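Long-range contacts in immunoreactive 84kD antigen PG93 (Porphyromonas gingivalis, PDB 5M11), which serves as an essential bacterial surface component of the type IX secretion system and binds zinc and calcium ions: residues Glu226-Ser231 / Arg259-Phe264; Lys21-Val26 / Asp268-Gly273. All blocks are in the same frame, centred on the assembly; numbering follows the deposited sequence.

Contact 1 (Glu226-Ser231 / Arg259-Phe264); sequences ELLLSS and RKTTQF
Two neighbouring blades of the N-terminal beta-propeller meet here at their outer margins, since E226-S231 and R259-F264 run along the last strands of successive four-stranded antiparallel sheets. The pairing is by side chains: the backbones stand well apart, with CA of L228 and CA of R259 8.0 Å from each other.

The polar part is a salt bridge at the surface. R259 NH1 donates to E226 OE2 at 3.0 Å along a nearly straight path, with an N-H...O angle of 169°. The two planes stand 86° apart. The carboxylate oxygen lies in the guanidinium plane, at its edge, while NH1 comes to that oxygen from above the carboxylate plane. E226 reaches the site with CG set between the backbone N and the carbonyl carbon (chi1 68°). R259 runs extended from CG to NE, and its NE forms a second salt bridge with D205 of the E226 blade; one guanidinium thus spans two acids of the neighbouring sheet. The arginine begins from a G1 beta bulge, in which R259 and K260 both face E256.

The apolar part lies beside this bridge. L228 and L229 both pair through their backbones with V215, and both side chains point toward the opposing strand. L228, with CG anti to N, crosses the arginine stem obliquely, its CD1 4.1 Å from R259 CB. Further along, L229 CD1 approaches the methyl CG2 of T261 at 4.2 Å, while OG1 of that threonine makes a weak hydrogen bond to R259 O.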
loop_
_atom_site.group_PDB
_atom_site.type_symbol
_atom_site.label_atom_id
_atom_site.label_comp_id
_atom_site.label_asym_id
_atom_site.label_seq_id
_atom_site.Cartn_x
_atom_site.Cartn_y
_atom_site.Cartn_z
ATOM N N GLU A 226 7.596 -17.610 42.892
ATOM C CA GLU A 226 6.965 -18.918 42.973
ATOM C C GLU A 226 6.117 -19.116 41.713
ATOM O O GLU A 226 5.668 -18.149 41.101
ATOM C CB GLU A 226 6.177 -19.108 44.267
ATOM C CG GLU A 226 4.930 -18.270 44.420
ATOM C CD GLU A 226 4.376 -18.343 45.826
ATOM O OE1 GLU A 226 4.064 -19.468 46.281
ATOM O OE2 GLU A 226 4.295 -17.279 46.486
ATOM N N LEU A 227 5.969 -20.361 41.281
ATOM C CA LEU A 227 5.249 -20.679 40.048
ATOM C C LEU A 227 3.753 -20.470 40.231
ATOM O O LEU A 227 3.193 -21.053 41.152
ATOM C CB LEU A 227 5.553 -22.129 39.633
ATOM C CG LEU A 227 4.972 -22.595 38.299
ATOM C CD1 LEU A 227 5.780 -22.099 37.146
ATOM C CD2 LEU A 227 4.906 -24.105 38.240
ATOM N N LEU A 228 3.111 -19.644 39.366
ATOM C CA LEU A 228 1.662 -19.364 39.430
ATOM C C LEU A 228 0.906 -20.392 38.590
ATOM O O LEU A 228 0.103 -21.164 39.135
ATOM C CB LEU A 228 1.327 -17.915 39.025
ATOM C CG LEU A 228 -0.130 -17.488 39.022
ATOM C CD1 LEU A 228 -0.721 -17.472 40.392
ATOM C CD2 LEU A 228 -0.266 -16.122 38.428
ATOM N N LEU A 229 1.184 -20.431 37.281
ATOM C CA LEU A 229 0.608 -21.448 36.410
ATOM C C LEU A 229 1.642 -21.879 35.381
ATOM O O LEU A 229 2.681 -21.233 35.220
ATOM C CB LEU A 229 -0.740 -21.047 35.759
ATOM C CG LEU A 229 -0.928 -19.826 34.839
ATOM C CD1 LEU A 229 -0.970 -18.542 35.592
ATOM C CD2 LEU A 229 0.020 -19.791 33.638
ATOM N N SER A 230 1.358 -22.982 34.706
ATOM C CA SER A 230 2.213 -23.530 33.675
ATOM C C SER A 230 1.465 -23.501 32.360
ATOM O O SER A 230 0.774 -24.455 32.006
ATOM C CB SER A 230 2.648 -24.948 34.027
ATOM O OG SER A 230 3.076 -25.101 35.369
ATOM N N SER A 231 1.583 -22.398 31.634
ATOM C CA SER A 231 0.967 -22.245 30.323
ATOM C C SER A 231 1.781 -23.027 29.255
ATOM O O SER A 231 2.817 -23.631 29.573
ATOM C CB SER A 231 0.888 -20.764 29.977
ATOM O OG SER A 231 0.240 -20.573 28.738
ATOM N N ARG A 259 -3.911 -12.706 42.884
ATOM C CA ARG A 259 -3.507 -13.888 42.117
ATOM C C ARG A 259 -4.692 -14.774 41.715
ATOM O O ARG A 259 -4.541 -15.995 41.607
ATOM C CB ARG A 259 -2.445 -14.713 42.877
ATOM C CG ARG A 259 -1.199 -13.916 43.205
ATOM C CD ARG A 259 -0.405 -14.631 44.257
ATOM N NE ARG A 259 0.753 -13.860 44.691
ATOM C CZ ARG A 259 1.846 -14.398 45.213
ATOM N NH1 ARG A 259 1.952 -15.716 45.333
ATOM N NH2 ARG A 259 2.851 -13.627 45.597
ATOM N N LYS A 260 -5.862 -14.157 41.474
ATOM C CA LYS A 260 -7.045 -14.869 40.987
ATOM C C LYS A 260 -6.813 -15.119 39.513
ATOM O O LYS A 260 -6.420 -14.205 38.778
ATOM C CB LYS A 260 -8.325 -14.067 41.248
ATOM C CG LYS A 260 -9.610 -14.736 40.754
ATOM C CD LYS A 260 -10.726 -13.694 40.626
ATOM C CE LYS A 260 -12.122 -14.247 40.721
ATOM N NZ LYS A 260 -13.124 -13.146 40.779
ATOM N N THR A 261 -6.956 -16.369 39.103
ATOM C CA THR A 261 -6.731 -16.761 37.716
ATOM C C THR A 261 -8.021 -17.346 37.164
ATOM O O THR A 261 -8.688 -18.136 37.854
ATOM C CB THR A 261 -5.545 -17.739 37.599
ATOM O OG1 THR A 261 -4.435 -17.282 38.379
ATOM C CG2 THR A 261 -5.090 -17.919 36.177
ATOM N N THR A 262 -8.389 -16.916 35.938
ATOM C CA THR A 262 -9.570 -17.399 35.208
ATOM C C THR A 262 -9.111 -17.841 33.817
ATOM O O THR A 262 -8.399 -17.101 33.144
ATOM C CB THR A 262 -10.687 -16.337 35.136
ATOM O OG1 THR A 262 -11.000 -15.843 36.434
ATOM C CG2 THR A 262 -11.943 -16.857 34.480
ATOM N N GLN A 263 -9.516 -19.038 33.399
ATOM C CA GLN A 263 -9.169 -19.589 32.101
ATOM C C GLN A 263 -10.345 -19.423 31.115
ATOM O O GLN A 263 -11.514 -19.553 31.500
ATOM C CB GLN A 263 -8.788 -21.060 32.262
ATOM C CG GLN A 263 -7.765 -21.554 31.254
ATOM C CD GLN A 263 -7.576 -23.049 31.347
ATOM O OE1 GLN A 263 -7.311 -23.611 32.428
ATOM N NE2 GLN A 263 -7.698 -23.728 30.208
ATOM N N PHE A 264 -10.023 -19.106 29.850
ATOM C CA PHE A 264 -10.998 -18.928 28.779
ATOM C C PHE A 264 -10.557 -19.671 27.524
ATOM O O PHE A 264 -9.428 -19.459 27.069
ATOM C CB PHE A 264 -11.190 -17.441 28.444
ATOM C CG PHE A 264 -11.675 -16.573 29.569
ATOM C CD1 PHE A 264 -13.029 -16.488 29.869
ATOM C CD2 PHE A 264 -10.789 -15.796 30.298
ATOM C CE1 PHE A 264 -13.484 -15.659 30.898
ATOM C CE2 PHE A 264 -11.245 -14.965 31.321
ATOM C CZ PHE A 264 -12.591 -14.898 31.612
#

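Contact 2 (Lys21-Val26 / Asp268-Gly273); sequences KTEKAV and DVLGVG
The ring of the N-terminal beta-propeller closes at this point, where K21-V26, on the first strand of the first blade, lies beside D268-G273, which leads into the first strand of the last blade. The two strand axes run parallel, 7° apart with a closest approach of 4.8 Å, as expected of innermost strands packed round a propeller axis. They meet across a blade boundary, and no backbone hydrogen bond links them; E23 and K24 bond to V35, in a classic beta bulge, and L270 and G271 to A284.

L270 is the main side chain of the contact. Its CG is anti to the carbonyl carbon (chi1 -64°), and it lies alongside E23, both pointing the same way. L270 CD1 rests 3.7 Å from E23 CG, so the leucine packs against the aliphatic stem of the glutamate. K21 comes in across the leucine at about a right angle, its extended chain bringing CE to 4.1 Å from L270 CD1. The tips of the two charged chains are joined by a salt bridge, K21 NZ to E23 OE2 at 3.0 Å, in which the oxygen uses its anti lone pair. E23 OE1 is held by the backbone N of N37, so both carboxylate oxygens are engaged while the stem stays against the leucine.

Farther along, the side chain of A25 points toward the other strand. G271 and G273, with no side chains of their own, let the backbones draw together there, and CA of V26 comes 4.1 Å from CA of G273.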
loop_
_atom_site.group_PDB
_atom_site.type_symbol
_atom_site.label_atom_id
_atom_site.label_comp_id
_atom_site.label_asym_id
_atom_site.label_seq_id
_atom_site.Cartn_x
_atom_site.Cartn_y
_atom_site.Cartn_z
ATOM N N LYS A 21 -6.724 -8.566 9.261
ATOM C CA LYS A 21 -6.031 -9.126 10.432
ATOM C C LYS A 21 -5.814 -8.141 11.597
ATOM O O LYS A 21 -4.758 -7.514 11.660
ATOM C CB LYS A 21 -4.677 -9.708 9.975
ATOM C CG LYS A 21 -4.023 -10.702 10.925
ATOM C CD LYS A 21 -2.630 -11.027 10.416
ATOM C CE LYS A 21 -1.759 -11.720 11.428
ATOM N NZ LYS A 21 -0.320 -11.586 11.073
ATOM N N THR A 22 -6.766 -8.081 12.562
ATOM C CA THR A 22 -6.701 -7.206 13.754
ATOM C C THR A 22 -5.640 -7.777 14.700
ATOM O O THR A 22 -5.856 -8.796 15.354
ATOM C CB THR A 22 -8.100 -7.025 14.374
ATOM O OG1 THR A 22 -8.898 -6.358 13.405
ATOM C CG2 THR A 22 -8.105 -6.202 15.658
ATOM N N GLU A 23 -4.474 -7.116 14.730
ATOM C CA GLU A 23 -3.313 -7.536 15.495
ATOM C C GLU A 23 -3.215 -6.850 16.870
ATOM O O GLU A 23 -2.424 -7.301 17.699
ATOM C CB GLU A 23 -2.045 -7.282 14.669
ATOM C CG GLU A 23 -1.882 -8.266 13.521
ATOM C CD GLU A 23 -1.025 -7.831 12.348
ATOM O OE1 GLU A 23 -1.146 -6.660 11.920
ATOM O OE2 GLU A 23 -0.302 -8.694 11.797
ATOM N N LYS A 24 -4.010 -5.787 17.115
ATOM C CA LYS A 24 -3.993 -5.012 18.367
ATOM C C LYS A 24 -5.372 -4.432 18.688
ATOM O O LYS A 24 -6.174 -4.218 17.771
ATOM C CB LYS A 24 -2.957 -3.876 18.291
ATOM C CG LYS A 24 -1.610 -4.252 18.899
ATOM C CD LYS A 24 -0.506 -4.239 17.876
ATOM C CE LYS A 24 0.782 -4.776 18.429
ATOM N NZ LYS A 24 1.738 -5.053 17.323
ATOM N N ALA A 25 -5.637 -4.178 19.991
ATOM C CA ALA A 25 -6.899 -3.671 20.537
ATOM C C ALA A 25 -6.652 -2.880 21.812
ATOM O O ALA A 25 -5.853 -3.304 22.653
ATOM C CB ALA A 25 -7.835 -4.828 20.826
ATOM N N VAL A 26 -7.310 -1.714 21.944
ATOM C CA VAL A 26 -7.196 -0.787 23.082
ATOM C C VAL A 26 -8.603 -0.312 23.481
ATOM O O VAL A 26 -9.359 0.140 22.604
ATOM C CB VAL A 26 -6.272 0.433 22.734
ATOM C CG1 VAL A 26 -6.373 1.557 23.768
ATOM C CG2 VAL A 26 -4.824 0.025 22.535
ATOM N N ASP A 268 -5.678 -18.168 19.328
ATOM C CA ASP A 268 -4.998 -17.189 18.485
ATOM C C ASP A 268 -5.410 -15.754 18.853
ATOM O O ASP A 268 -6.202 -15.121 18.148
ATOM C CB ASP A 268 -5.263 -17.493 16.989
ATOM C CG ASP A 268 -5.040 -18.943 16.535
ATOM O OD1 ASP A 268 -3.998 -19.532 16.905
ATOM O OD2 ASP A 268 -5.872 -19.457 15.743
ATOM N N VAL A 269 -4.885 -15.273 19.988
ATOM C CA VAL A 269 -5.154 -13.940 20.529
ATOM C C VAL A 269 -3.876 -13.123 20.389
ATOM O O VAL A 269 -2.843 -13.510 20.935
ATOM C CB VAL A 269 -5.676 -13.988 21.992
ATOM C CG1 VAL A 269 -5.912 -12.579 22.536
ATOM C CG2 VAL A 269 -6.944 -14.832 22.096
ATOM N N LEU A 270 -3.960 -11.997 19.658
ATOM C CA LEU A 270 -2.846 -11.124 19.305
ATOM C C LEU A 270 -2.773 -9.834 20.141
ATOM O O LEU A 270 -1.732 -9.149 20.149
ATOM C CB LEU A 270 -2.964 -10.754 17.816
ATOM C CG LEU A 270 -2.848 -11.880 16.780
ATOM C CD1 LEU A 270 -2.938 -11.331 15.384
ATOM C CD2 LEU A 270 -1.548 -12.661 16.933
ATOM N N GLY A 271 -3.866 -9.505 20.825
ATOM C CA GLY A 271 -3.929 -8.301 21.638
ATOM C C GLY A 271 -5.150 -8.256 22.515
ATOM O O GLY A 271 -6.130 -8.949 22.238
ATOM N N VAL A 272 -5.073 -7.485 23.613
ATOM C CA VAL A 272 -6.170 -7.309 24.571
ATOM C C VAL A 272 -6.161 -5.856 25.042
ATOM O O VAL A 272 -5.078 -5.303 25.261
ATOM C CB VAL A 272 -6.165 -8.291 25.793
ATOM C CG1 VAL A 272 -7.426 -8.111 26.633
ATOM C CG2 VAL A 272 -6.049 -9.754 25.366
ATOM N N GLY A 273 -7.368 -5.287 25.207
ATOM C CA GLY A 273 -7.618 -3.939 25.710
ATOM C C GLY A 273 -8.647 -3.932 26.826
ATOM O O GLY A 273 -9.721 -4.514 26.671
#

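Overall arrangement
From the N terminus, strand 13-16 first joins a sheet with 636-660, far along the chain, before residues 21-26 open the N-terminal propeller. Blade after blade then follows in sequence until 268-273 returns to the start, so that contact 2 closes a loop of 241 residues and ties the first blade to the last near the inner rim. Contact 1 falls within that span; it closes a much shorter loop of 27 residues and fastens the last two blades before the closing one along their outer strands. Strand 260-264 leads straight on to 271-273, so the chain passes from contact 1 at the periphery to contact 2, their centres about 21 Å apart.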